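Local structure of sporulation inhibitor of replication protein SirA (Bacillus subtilis, 4TPS) at residues Tyr12-Ile16 and Phe35-His39; His66-Leu71 and Val124-Val128; Asp84-Arg88 and Thr99-Lys103; Glu8-Tyr12 and Gly113-Glu118. The protein inhibits the initiation of DNA replication during sporulation, enforcing diploidy, and binds domain I of the initiator DnaA. All coordinates share one frame; numbering follows the deposited sequence.

All four contacts lie in one chain, built round an antiparallel sheet with helices packed on it. Interactions 1 and 4 start from the same strand, 9-16, and share Tyr12; their centres are about 17 Å apart, one reaching helix 28-39 and the other the start of helix 116-128. That second helix returns in interaction 2, where it meets helix 64-75. Interaction 3 is a hairpin nested in the sequence within the loops closed by interactions 2 and 4; its centre is about 12 Å from that of interaction 2, which it touches through His68 and Tyr87. Strand 9-16 and helix 116-128, each used twice, thus tie sheet and helices together at well-separated points.

Interaction 1: Tyr12-Ile16 and Phe35-His39; sequences YTYLI and FQDYH
Tyr14 and His39 meet rim to rim, the hydroxyl OH of Tyr14 hydrogen-bonded to NE2 of His39 at 2.7 Å. NE2 lies in the plane of the tyrosine ring, and the two side chains arrive from opposite directions. Phe35 covers one face of the same tyrosine, its CE1 3.3 Å above the ring plane and over the centre, with the two planes inclined at 32°. Beyond it, CD1 of Ile16 reaches CZ of Phe35 at 3.9 Å. Each face of the imidazole has an aromatic neighbour set toward its rim: CD2 of Tyr12, 3.6 Å from CE1 of His39, on one, and CD2 of Tyr38, from the same helix, on the opposite one. A chi1 of -72° directs the Tyr14 ring toward the helix, and its hydroxyl thereby bridges segments whose axes are 11.3 Å apart at closest. Further out, Ile55 of helix 45-58 packs on Tyr14 and Phe35, while the Tyr38 hydroxyl is hydrogen-bonded to Glu52 of that helix. Tyr12, Tyr14, Phe35 and His39 thus form an aromatic cluster, joining helix 28-39 to strand 9-16 in a helix-on-sheet packing.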
loop_
_atom_site.group_PDB
_atom_site.type_symbol
_atom_site.label_atom_id
_atom_site.label_comp_id
_atom_site.label_asym_id
_atom_site.label_seq_id
_atom_site.Cartn_x
_atom_site.Cartn_y
_atom_site.Cartn_z
ATOM N N TYR A 12 -5.005 8.889 8.363
ATOM C CA TYR A 12 -4.256 7.634 8.351
ATOM C C TYR A 12 -3.029 7.892 7.481
ATOM O O TYR A 12 -3.155 8.373 6.337
ATOM C CB TYR A 12 -5.135 6.542 7.786
ATOM C CG TYR A 12 -6.289 6.192 8.666
ATOM C CD1 TYR A 12 -7.428 6.922 8.636
ATOM C CD2 TYR A 12 -6.240 5.112 9.506
ATOM C CE1 TYR A 12 -8.529 6.584 9.425
ATOM C CE2 TYR A 12 -7.290 4.776 10.287
ATOM C CZ TYR A 12 -8.463 5.506 10.245
ATOM O OH TYR A 12 -9.503 5.107 11.126
ATOM N N THR A 13 -1.854 7.635 8.058
ATOM C CA THR A 13 -0.588 7.991 7.427
ATOM C C THR A 13 0.263 6.751 7.313
ATOM O O THR A 13 0.433 6.003 8.283
ATOM C CB THR A 13 0.107 9.097 8.187
ATOM O OG1 THR A 13 -0.761 10.232 8.322
ATOM C CG2 THR A 13 1.346 9.583 7.485
ATOM N N TYR A 14 0.669 6.458 6.066
ATOM C CA TYR A 14 1.548 5.292 5.789
ATOM C C TYR A 14 2.857 5.734 5.153
ATOM O O TYR A 14 2.925 6.765 4.491
ATOM C CB TYR A 14 0.828 4.319 4.828
ATOM C CG TYR A 14 -0.311 3.549 5.441
ATOM C CD1 TYR A 14 -1.596 4.107 5.528
ATOM C CD2 TYR A 14 -0.141 2.249 5.839
ATOM C CE1 TYR A 14 -2.654 3.369 6.033
ATOM C CE2 TYR A 14 -1.198 1.489 6.357
ATOM C CZ TYR A 14 -2.447 2.063 6.468
ATOM O OH TYR A 14 -3.478 1.355 6.964
ATOM N N LEU A 15 3.897 4.931 5.412
ATOM C CA LEU A 15 5.219 5.122 4.854
ATOM C C LEU A 15 5.294 4.252 3.583
ATOM O O LEU A 15 5.345 3.002 3.675
ATOM C CB LEU A 15 6.265 4.703 5.866
ATOM C CG LEU A 15 7.697 5.004 5.483
ATOM C CD1 LEU A 15 7.880 6.438 5.050
ATOM C CD2 LEU A 15 8.655 4.632 6.604
ATOM N N ILE A 16 5.198 4.894 2.438
ATOM C CA ILE A 16 5.070 4.181 1.142
ATOM C C ILE A 16 6.482 3.812 0.641
ATOM O O ILE A 16 7.428 4.587 0.732
ATOM C CB ILE A 16 4.357 5.042 0.076
ATOM C CG1 ILE A 16 3.021 5.605 0.579
ATOM C CG2 ILE A 16 4.181 4.271 -1.244
ATOM C CD1 ILE A 16 2.061 4.559 1.055
ATOM N N PHE A 35 -6.261 2.320 0.088
ATOM C CA PHE A 35 -6.331 2.541 1.547
ATOM C C PHE A 35 -7.780 2.745 2.097
ATOM O O PHE A 35 -8.154 2.184 3.125
ATOM C CB PHE A 35 -5.426 3.665 1.965
ATOM C CG PHE A 35 -3.946 3.307 1.873
ATOM C CD1 PHE A 35 -3.372 2.438 2.757
ATOM C CD2 PHE A 35 -3.128 3.844 0.895
ATOM C CE1 PHE A 35 -2.014 2.127 2.697
ATOM C CE2 PHE A 35 -1.788 3.511 0.803
ATOM C CZ PHE A 35 -1.228 2.655 1.721
ATOM N N GLN A 36 -8.573 3.461 1.342
ATOM C CA GLN A 36 -9.956 3.696 1.725
ATOM C C GLN A 36 -10.736 2.352 1.676
ATOM O O GLN A 36 -11.532 2.064 2.575
ATOM C CB GLN A 36 -10.590 4.750 0.856
ATOM C CG GLN A 36 -12.058 5.033 1.224
ATOM C CD GLN A 36 -12.636 6.140 0.400
ATOM O OE1 GLN A 36 -12.851 6.015 -0.828
ATOM N NE2 GLN A 36 -12.883 7.255 1.062
ATOM N N ASP A 37 -10.471 1.516 0.673
ATOM C CA ASP A 37 -11.099 0.195 0.624
ATOM C C ASP A 37 -10.774 -0.646 1.843
ATOM O O ASP A 37 -11.631 -1.330 2.371
ATOM C CB ASP A 37 -10.655 -0.566 -0.611
ATOM C CG ASP A 37 -11.357 -0.110 -1.861
ATOM O OD1 ASP A 37 -12.370 0.637 -1.791
ATOM O OD2 ASP A 37 -10.857 -0.531 -2.934
ATOM N N TYR A 38 -9.529 -0.597 2.287
ATOM C CA TYR A 38 -9.150 -1.337 3.509
ATOM C C TYR A 38 -9.810 -0.813 4.791
ATOM O O TYR A 38 -10.294 -1.582 5.611
ATOM C CB TYR A 38 -7.642 -1.266 3.647
ATOM C CG TYR A 38 -7.067 -1.995 4.808
ATOM C CD1 TYR A 38 -7.217 -3.372 4.911
ATOM C CD2 TYR A 38 -6.357 -1.324 5.813
ATOM C CE1 TYR A 38 -6.695 -4.067 5.971
ATOM C CE2 TYR A 38 -5.821 -2.024 6.874
ATOM C CZ TYR A 38 -5.994 -3.397 6.930
ATOM O OH TYR A 38 -5.466 -4.157 7.945
ATOM N N HIS A 39 -9.839 0.498 4.938
ATOM C CA HIS A 39 -10.327 1.097 6.156
ATOM C C HIS A 39 -11.852 1.231 6.182
ATOM O O HIS A 39 -12.421 1.269 7.272
ATOM C CB HIS A 39 -9.664 2.448 6.385
ATOM C CG HIS A 39 -8.239 2.315 6.845
ATOM N ND1 HIS A 39 -7.898 1.924 8.120
ATOM C CD2 HIS A 39 -7.085 2.413 6.179
ATOM C CE1 HIS A 39 -6.587 1.806 8.214
ATOM N NE2 HIS A 39 -6.078 2.160 7.063
#

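Interaction 2: His66-Leu71 and Val124-Val128; sequences HMHQRL and VLRKV
Helix segments 66-71 and 124-128 run at 127° to one another, their axes 10.5 Å apart at closest approach, with the CA atoms of Arg70 and Val124 separated by 6.7 Å. Val124 and Val128 carry much of the apolar contact; CG1 of Val124 touches CE of Met67 and CB of Arg70, each at 3.8 Å, and CD2 of Leu71 lies a little farther off. Bends at chi2 (-52°) and chi3 (-56°) turn the end of Met67 toward the other helix, where CE meets CD2 of Leu125 at 3.6 Å and SD meets CG2 of Val128. CG1 of Val128 in turn rests against CD2 of His66. Water completes the polar side of the interface. One molecule donates to the carbonyl O of Val128 and bonds to NE2 of His66, 2.9 Å away; a second donates to the carbonyl O of Val124 and accepts from NH1 of Arg70 at 3.1 Å. The latter water sits in the plane of the guanidinium, over one face of which lies CE1 of His66, 3.3 Å above the plane and set toward the rim. On the sheet side, Met67 and Leu71 both reach Phe100 of strand 96-103, and Met67 also touches Met102, while Leu125 packs on Leu145 beyond helix 116-128.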
loop_
_atom_site.group_PDB
_atom_site.type_symbol
_atom_site.label_atom_id
_atom_site.label_comp_id
_atom_site.label_asym_id
_atom_site.label_seq_id
_atom_site.Cartn_x
_atom_site.Cartn_y
_atom_site.Cartn_z
ATOM N N HIS A 66 13.127 5.423 16.209
ATOM C CA HIS A 66 13.512 6.658 15.555
ATOM C C HIS A 66 12.430 7.734 15.777
ATOM O O HIS A 66 12.723 8.864 16.115
ATOM C CB HIS A 66 13.768 6.375 14.075
ATOM C CG HIS A 66 14.338 7.512 13.287
ATOM N ND1 HIS A 66 15.310 8.364 13.761
ATOM C CD2 HIS A 66 14.092 7.909 12.015
ATOM C CE1 HIS A 66 15.601 9.256 12.836
ATOM N NE2 HIS A 66 14.897 8.992 11.759
ATOM N N MET A 67 11.182 7.339 15.591
ATOM C CA MET A 67 10.047 8.286 15.797
ATOM C C MET A 67 10.027 8.770 17.235
ATOM O O MET A 67 9.823 9.961 17.467
ATOM C CB MET A 67 8.728 7.656 15.394
ATOM C CG MET A 67 8.488 7.574 13.917
ATOM S SD MET A 67 8.700 9.157 13.069
ATOM C CE MET A 67 7.566 10.117 13.986
ATOM N N HIS A 68 10.166 7.848 18.208
ATOM C CA HIS A 68 10.125 8.227 19.602
ATOM C C HIS A 68 11.187 9.299 19.872
ATOM O O HIS A 68 10.914 10.309 20.534
ATOM C CB HIS A 68 10.414 7.079 20.529
ATOM C CG HIS A 68 9.269 6.178 20.786
ATOM N ND1 HIS A 68 8.087 6.618 21.321
ATOM C CD2 HIS A 68 9.160 4.832 20.698
ATOM C CE1 HIS A 68 7.274 5.595 21.511
ATOM N NE2 HIS A 68 7.909 4.501 21.151
ATOM N N GLN A 69 12.409 9.066 19.378
ATOM C CA GLN A 69 13.487 10.010 19.609
ATOM C C GLN A 69 13.194 11.385 19.030
ATOM O O GLN A 69 13.370 12.416 19.702
ATOM C CB GLN A 69 14.770 9.435 19.091
ATOM C CG GLN A 69 15.135 8.162 19.861
ATOM C CD GLN A 69 16.278 7.344 19.267
ATOM O OE1 GLN A 69 16.469 7.294 18.048
ATOM N NE2 GLN A 69 17.033 6.655 20.147
ATOM N N ARG A 70 12.765 11.391 17.780
ATOM C CA ARG A 70 12.445 12.636 17.113
ATOM C C ARG A 70 11.273 13.395 17.728
ATOM O O ARG A 70 11.318 14.657 17.868
ATOM C CB ARG A 70 12.188 12.371 15.614
ATOM C CG ARG A 70 13.402 11.913 14.830
ATOM C CD ARG A 70 14.403 13.056 14.704
ATOM N NE ARG A 70 15.592 12.715 13.895
ATOM C CZ ARG A 70 15.729 12.942 12.590
ATOM N NH1 ARG A 70 14.773 13.529 11.876
ATOM N NH2 ARG A 70 16.870 12.594 11.986
ATOM N N LEU A 71 10.262 12.651 18.122
ATOM C CA LEU A 71 9.111 13.272 18.810
ATOM C C LEU A 71 9.498 13.895 20.143
ATOM O O LEU A 71 9.114 15.037 20.444
ATOM C CB LEU A 71 8.003 12.239 19.014
ATOM C CG LEU A 71 7.257 11.837 17.727
ATOM C CD1 LEU A 71 6.526 10.520 17.972
ATOM C CD2 LEU A 71 6.301 12.929 17.289
ATOM N N VAL A 124 7.623 16.588 12.055
ATOM C CA VAL A 124 8.552 15.536 12.488
ATOM C C VAL A 124 8.633 14.447 11.379
ATOM O O VAL A 124 9.714 14.066 10.934
ATOM C CB VAL A 124 8.083 14.939 13.805
ATOM C CG1 VAL A 124 8.871 13.701 14.194
ATOM C CG2 VAL A 124 8.152 15.990 14.920
ATOM N N LEU A 125 7.495 14.026 10.895
ATOM C CA LEU A 125 7.398 12.981 9.861
ATOM C C LEU A 125 8.132 13.358 8.568
ATOM O O LEU A 125 8.897 12.575 8.044
ATOM C CB LEU A 125 5.908 12.663 9.555
ATOM C CG LEU A 125 5.176 11.952 10.708
ATOM C CD1 LEU A 125 3.694 11.867 10.386
ATOM C CD2 LEU A 125 5.695 10.587 10.957
ATOM N N ARG A 126 7.945 14.576 8.097
ATOM C CA ARG A 126 8.510 14.989 6.840
ATOM C C ARG A 126 10.034 15.114 6.953
ATOM O O ARG A 126 10.701 14.998 5.957
ATOM C CB ARG A 126 7.827 16.229 6.270
ATOM C CG ARG A 126 8.248 17.545 6.885
ATOM C CD ARG A 126 7.304 18.655 6.454
ATOM N NE ARG A 126 7.930 19.923 6.810
ATOM C CZ ARG A 126 8.320 20.863 5.950
ATOM N NH1 ARG A 126 8.134 20.760 4.629
ATOM N NH2 ARG A 126 8.893 21.950 6.425
ATOM N N LYS A 127 10.561 15.334 8.163
ATOM C CA LYS A 127 12.005 15.329 8.342
ATOM C C LYS A 127 12.609 13.912 8.511
ATOM O O LYS A 127 13.799 13.697 8.389
ATOM C CB LYS A 127 12.344 16.227 9.538
ATOM C CG LYS A 127 12.057 17.708 9.260
ATOM C CD LYS A 127 12.256 18.519 10.513
ATOM C CE LYS A 127 11.919 19.987 10.331
ATOM N NZ LYS A 127 11.579 20.702 11.620
ATOM N N VAL A 128 11.777 12.934 8.786
ATOM C CA VAL A 128 12.194 11.564 8.849
ATOM C C VAL A 128 12.232 10.950 7.464
ATOM O O VAL A 128 13.169 10.208 7.143
ATOM C CB VAL A 128 11.254 10.782 9.762
ATOM C CG1 VAL A 128 11.443 9.259 9.624
ATOM C CG2 VAL A 128 11.494 11.222 11.208
HETATM O O HOH W 1 15.293 9.757 8.996
HETATM O O HOH W 2 11.999 14.535 12.648
#

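Interaction 3: Asp84-Arg88 and Thr99-Lys103; sequences DYIYR and TFMMK
A beta hairpin of strands 86-90 and 96-103 supplies this contact, in which Tyr87 and Phe100 form an antiparallel hydrogen-bonded pair. Tyr87 N donates to Phe100 O at 2.8 Å, with the donor in the carbonyl plane, and Phe100 N returns a bond of the same length to Tyr87 O; the two N-H...O angles are 165° and 164°. On either side along the strands, Ile86 with Met101 and Arg88 with Thr99 are non-hydrogen-bonded pairs. The ladder reaches past the strand into the preceding turn, where Met102 N donates to Tyr85 O at 3.1 Å, tilted from that carbonyl's plane. Ile86, Met101, Thr99 and Arg88 project to one face. There CD1 of Ile86 lies 3.8 Å from CE of Met101, the two chains running side by side and pointing the same way, and CG2 of Ile86 meets CG2 of Thr99 at 3.9 Å. CD of Arg88 passes 3.3 Å from OG1 of Thr99, while the guanidinium finds its hydrogen-bond partner in His97. At the turn, CB of Tyr85 lies by Met102 O, and chi1 of 59° brings CG and CD1 of the ring beside it as well. Tyr87 and Phe100 occupy the other face with their CB atoms 4.3 Å apart, covered by Leu71 of helix 64-75; the Tyr87 hydroxyl bonds to His68 and Lys72 of that helix. Alternating hydrogen-bonded and non-hydrogen-bonded pairs are those of an antiparallel beta hairpin, here continued by backbone bonds from Arg88 to Arg81 and from Thr99 to Val110 into a wider antiparallel sheet.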
loop_
_atom_site.group_PDB
_atom_site.type_symbol
_atom_site.label_atom_id
_atom_site.label_comp_id
_atom_site.label_asym_id
_atom_site.label_seq_id
_atom_site.Cartn_x
_atom_site.Cartn_y
_atom_site.Cartn_z
ATOM N N ASP A 84 3.031 5.093 25.824
ATOM C CA ASP A 84 3.785 4.191 24.953
ATOM C C ASP A 84 3.818 4.714 23.507
ATOM O O ASP A 84 4.529 5.655 23.206
ATOM C CB ASP A 84 3.231 2.776 25.039
ATOM C CG ASP A 84 4.148 1.734 24.349
ATOM O OD1 ASP A 84 5.313 2.015 23.968
ATOM O OD2 ASP A 84 3.702 0.617 24.254
ATOM N N TYR A 85 3.005 4.149 22.632
ATOM C CA TYR A 85 2.995 4.557 21.212
ATOM C C TYR A 85 2.080 5.706 20.842
ATOM O O TYR A 85 1.957 6.036 19.650
ATOM C CB TYR A 85 2.744 3.336 20.306
ATOM C CG TYR A 85 1.464 2.630 20.576
ATOM C CD1 TYR A 85 0.320 3.005 19.921
ATOM C CD2 TYR A 85 1.398 1.549 21.496
ATOM C CE1 TYR A 85 -0.882 2.358 20.135
ATOM C CE2 TYR A 85 0.195 0.917 21.745
ATOM C CZ TYR A 85 -0.938 1.331 21.042
ATOM O OH TYR A 85 -2.149 0.748 21.205
ATOM N N ILE A 86 1.411 6.289 21.848
ATOM C CA ILE A 86 0.493 7.419 21.699
ATOM C C ILE A 86 1.142 8.658 22.269
ATOM O O ILE A 86 1.664 8.653 23.415
ATOM C CB ILE A 86 -0.837 7.151 22.428
ATOM C CG1 ILE A 86 -1.500 5.894 21.907
ATOM C CG2 ILE A 86 -1.769 8.341 22.326
ATOM C CD1 ILE A 86 -2.583 5.320 22.801
ATOM N N TYR A 87 1.126 9.733 21.468
ATOM C CA TYR A 87 1.511 11.074 21.894
ATOM C C TYR A 87 0.348 11.995 21.776
ATOM O O TYR A 87 -0.358 11.964 20.810
ATOM C CB TYR A 87 2.698 11.599 21.077
ATOM C CG TYR A 87 4.036 10.923 21.383
ATOM C CD1 TYR A 87 4.296 9.637 20.966
ATOM C CD2 TYR A 87 5.035 11.588 22.084
ATOM C CE1 TYR A 87 5.502 9.045 21.241
ATOM C CE2 TYR A 87 6.255 11.003 22.348
ATOM C CZ TYR A 87 6.471 9.719 21.942
ATOM O OH TYR A 87 7.685 9.136 22.198
ATOM N N ARG A 88 0.158 12.842 22.770
ATOM C CA ARG A 88 -0.957 13.773 22.773
ATOM C C ARG A 88 -0.398 15.146 23.091
ATOM O O ARG A 88 0.369 15.296 24.042
ATOM C CB ARG A 88 -2.023 13.317 23.833
ATOM C CG ARG A 88 -3.144 14.300 24.136
ATOM C CD ARG A 88 -4.129 14.413 23.053
ATOM N NE ARG A 88 -5.423 14.987 23.459
ATOM C CZ ARG A 88 -5.683 16.248 23.736
ATOM N NH1 ARG A 88 -6.932 16.515 24.022
ATOM N NH2 ARG A 88 -4.744 17.220 23.708
ATOM N N THR A 99 -3.643 14.148 18.648
ATOM C CA THR A 99 -3.230 12.818 19.048
ATOM C C THR A 99 -2.521 12.135 17.929
ATOM O O THR A 99 -3.028 12.158 16.815
ATOM C CB THR A 99 -4.480 11.969 19.475
ATOM O OG1 THR A 99 -5.289 12.717 20.415
ATOM C CG2 THR A 99 -4.065 10.616 20.092
ATOM N N PHE A 100 -1.398 11.492 18.265
ATOM C CA PHE A 100 -0.533 10.735 17.308
ATOM C C PHE A 100 -0.423 9.326 17.828
ATOM O O PHE A 100 -0.050 9.122 19.003
ATOM C CB PHE A 100 0.826 11.430 17.248
ATOM C CG PHE A 100 1.876 10.721 16.404
ATOM C CD1 PHE A 100 2.623 9.682 16.943
ATOM C CD2 PHE A 100 2.134 11.140 15.111
ATOM C CE1 PHE A 100 3.615 9.075 16.190
ATOM C CE2 PHE A 100 3.118 10.516 14.385
ATOM C CZ PHE A 100 3.845 9.484 14.934
ATOM N N MET A 101 -0.765 8.341 17.005
ATOM C CA MET A 101 -0.646 6.938 17.386
ATOM C C MET A 101 0.189 6.201 16.322
ATOM O O MET A 101 -0.122 6.265 15.143
ATOM C CB MET A 101 -2.051 6.313 17.420
ATOM C CG MET A 101 -3.031 7.101 18.290
ATOM S SD MET A 101 -4.801 6.703 18.274
ATOM C CE MET A 101 -4.840 5.792 19.843
ATOM N N MET A 102 1.230 5.493 16.733
ATOM C CA MET A 102 2.011 4.722 15.786
ATOM C C MET A 102 1.985 3.240 16.093
ATOM O O MET A 102 2.322 2.812 17.185
ATOM C CB MET A 102 3.437 5.295 15.659
ATOM C CG MET A 102 4.280 5.243 16.843
ATOM S SD MET A 102 5.890 5.981 16.447
ATOM C CE MET A 102 6.388 6.265 18.155
ATOM N N LYS A 103 1.659 2.446 15.071
ATOM C CA LYS A 103 1.582 0.998 15.222
ATOM C C LYS A 103 1.852 0.258 13.972
ATOM O O LYS A 103 1.092 0.423 13.010
ATOM C CB LYS A 103 0.187 0.571 15.740
ATOM C CG LYS A 103 0.133 -0.827 16.339
ATOM C CD LYS A 103 -1.295 -1.096 16.812
ATOM C CE LYS A 103 -1.516 -2.554 17.187
ATOM N NZ LYS A 103 -0.996 -2.853 18.543
#

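Interaction 4: Glu8-Tyr12 and Gly113-Glu118; sequences ERHYY and GDYEAE. With ACT (acetate ion), chain F.
A side-on, bidentate arginine-carboxylate salt bridge ties the beginning of strand 9-16 to the beginning of helix 116-128. NE of Arg9 donates to OE2 of Glu118 and NH1 of Arg9 to OE1 of Glu118, both at 2.8 Å; the second bond is the straighter, at 171°. Each oxygen uses its syn lone pair, and the guanidinium and carboxylate planes differ by just 11°, the near-coplanar geometry of a bidentate salt bridge. Bends at chi2 and chi3 fold the arginine chain and bring this edge to face the glutamate. Its far end is held too: NH1 and NH2 of Arg9 both donate to the carbonyl O of Gly113, the NH2 bond being 2.9 Å long, and both come from the same face of that carbonyl's plane. A weak bond from NH1 to Asp114 O adds to the grip. Together the acceptors along its edge restrict the rotation of the guanidinium. CE1 of Tyr115 lies over one guanidinium face, 3.7 Å from NE of Arg9. The strand-helix junction is extended by neighbours: the Tyr11 hydroxyl bonds to Arg141, and its ring meets Phe122 edge-to-face. On the other side of the strand, ND1 of His10 donates to an oxygen of an acetate ion, probably from the crystallisation liquor, at 2.7 Å. Back at the carboxylate, OE2 of Glu118 takes a second donor on its anti lone pair, the hydroxyl OH of Tyr11 at 2.6 Å.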
loop_
_atom_site.group_PDB
_atom_site.type_symbol
_atom_site.label_atom_id
_atom_site.label_comp_id
_atom_site.label_asym_id
_atom_site.label_seq_id
_atom_site.Cartn_x
_atom_site.Cartn_y
_atom_site.Cartn_z
ATOM N N GLU A 8 -12.917 18.565 13.237
ATOM C CA GLU A 8 -11.941 17.506 13.639
ATOM C C GLU A 8 -11.357 16.776 12.382
ATOM O O GLU A 8 -12.106 16.352 11.467
ATOM C CB GLU A 8 -12.595 16.521 14.580
ATOM C CG GLU A 8 -11.680 15.686 15.407
ATOM C CD GLU A 8 -11.480 16.278 16.775
ATOM O OE1 GLU A 8 -10.477 15.891 17.401
ATOM O OE2 GLU A 8 -12.326 17.109 17.224
ATOM N N ARG A 9 -10.028 16.661 12.344
ATOM C CA ARG A 9 -9.347 15.957 11.279
ATOM C C ARG A 9 -8.873 14.579 11.761
ATOM O O ARG A 9 -8.546 14.404 12.925
ATOM C CB ARG A 9 -8.147 16.792 10.787
ATOM C CG ARG A 9 -8.517 18.026 9.991
ATOM C CD ARG A 9 -8.888 19.214 10.872
ATOM N NE ARG A 9 -7.744 19.647 11.654
ATOM C CZ ARG A 9 -7.789 20.620 12.553
ATOM N NH1 ARG A 9 -6.686 20.996 13.201
ATOM N NH2 ARG A 9 -8.948 21.188 12.836
ATOM N N HIS A 10 -8.927 13.587 10.865
ATOM C CA HIS A 10 -8.511 12.223 11.215
ATOM C C HIS A 10 -7.732 11.682 10.044
ATOM O O HIS A 10 -8.294 11.449 8.959
ATOM C CB HIS A 10 -9.746 11.368 11.481
ATOM C CG HIS A 10 -9.436 9.976 11.960
ATOM N ND1 HIS A 10 -10.415 9.025 12.211
ATOM C CD2 HIS A 10 -8.272 9.417 12.347
ATOM C CE1 HIS A 10 -9.833 7.932 12.694
ATOM N NE2 HIS A 10 -8.538 8.155 12.785
ATOM N N TYR A 11 -6.416 11.566 10.220
ATOM C CA TYR A 11 -5.545 11.117 9.121
ATOM C C TYR A 11 -5.028 9.711 9.412
ATOM O O TYR A 11 -4.639 9.384 10.578
ATOM C CB TYR A 11 -4.317 12.002 9.051
ATOM C CG TYR A 11 -4.573 13.426 8.864
ATOM C CD1 TYR A 11 -4.771 13.964 7.617
ATOM C CD2 TYR A 11 -4.638 14.284 9.998
ATOM C CE1 TYR A 11 -4.995 15.323 7.472
ATOM C CE2 TYR A 11 -4.825 15.619 9.858
ATOM C CZ TYR A 11 -5.007 16.146 8.612
ATOM O OH TYR A 11 -5.189 17.529 8.569
ATOM N N TYR A 12 -5.005 8.889 8.363
ATOM C CA TYR A 12 -4.256 7.634 8.351
ATOM C C TYR A 12 -3.029 7.892 7.481
ATOM O O TYR A 12 -3.155 8.373 6.337
ATOM C CB TYR A 12 -5.135 6.542 7.786
ATOM C CG TYR A 12 -6.289 6.192 8.666
ATOM C CD1 TYR A 12 -7.428 6.922 8.636
ATOM C CD2 TYR A 12 -6.240 5.112 9.506
ATOM C CE1 TYR A 12 -8.529 6.584 9.425
ATOM C CE2 TYR A 12 -7.290 4.776 10.287
ATOM C CZ TYR A 12 -8.463 5.506 10.245
ATOM O OH TYR A 12 -9.503 5.107 11.126
ATOM N N GLY A 113 -8.931 22.266 16.334
ATOM C CA GLY A 113 -8.411 23.593 16.445
ATOM C C GLY A 113 -7.564 23.984 15.259
ATOM O O GLY A 113 -7.851 23.566 14.138
ATOM N N ASP A 114 -6.567 24.836 15.501
ATOM C CA ASP A 114 -5.702 25.372 14.463
ATOM C C ASP A 114 -4.986 24.218 13.753
ATOM O O ASP A 114 -4.645 23.183 14.397
ATOM C CB ASP A 114 -4.676 26.341 15.084
ATOM C CG ASP A 114 -5.262 27.711 15.395
ATOM O OD1 ASP A 114 -6.516 27.897 15.250
ATOM O OD2 ASP A 114 -4.437 28.610 15.729
ATOM N N TYR A 115 -4.758 24.363 12.447
ATOM C CA TYR A 115 -4.017 23.375 11.652
ATOM C C TYR A 115 -2.579 23.203 12.109
ATOM O O TYR A 115 -1.906 22.185 11.755
ATOM C CB TYR A 115 -4.082 23.781 10.159
ATOM C CG TYR A 115 -5.396 23.421 9.486
ATOM C CD1 TYR A 115 -5.778 22.091 9.349
ATOM C CD2 TYR A 115 -6.245 24.403 8.949
ATOM C CE1 TYR A 115 -6.965 21.749 8.707
ATOM C CE2 TYR A 115 -7.439 24.054 8.305
ATOM C CZ TYR A 115 -7.796 22.724 8.211
ATOM O OH TYR A 115 -8.944 22.338 7.574
ATOM N N GLU A 116 -2.097 24.136 12.921
ATOM C CA GLU A 116 -0.824 23.912 13.638
ATOM C C GLU A 116 -0.756 22.575 14.406
ATOM O O GLU A 116 0.340 22.019 14.591
ATOM C CB GLU A 116 -0.486 25.065 14.597
ATOM C CG GLU A 116 0.916 24.960 15.143
ATOM C CD GLU A 116 2.024 24.903 14.049
ATOM O OE1 GLU A 116 1.900 25.621 13.020
ATOM O OE2 GLU A 116 3.021 24.136 14.208
ATOM N N ALA A 117 -1.914 22.106 14.888
ATOM C CA ALA A 117 -1.961 20.927 15.736
ATOM C C ALA A 117 -1.357 19.686 15.034
ATOM O O ALA A 117 -0.426 19.080 15.531
ATOM C CB ALA A 117 -3.407 20.672 16.248
ATOM N N GLU A 118 -1.895 19.329 13.888
ATOM C CA GLU A 118 -1.363 18.205 13.108
ATOM C C GLU A 118 -0.010 18.531 12.471
ATOM O O GLU A 118 0.829 17.635 12.306
ATOM C CB GLU A 118 -2.342 17.655 12.031
ATOM C CG GLU A 118 -2.869 18.631 11.004
ATOM C CD GLU A 118 -4.218 19.185 11.417
ATOM O OE1 GLU A 118 -4.245 19.908 12.450
ATOM O OE2 GLU A 118 -5.221 18.909 10.730
HETATM C C ACT F . -13.937 8.571 11.895
HETATM O O ACT F . -13.056 9.430 11.631
HETATM O OXT ACT F . -13.621 7.394 12.267
HETATM C CH3 ACT F . -15.400 8.924 11.758
#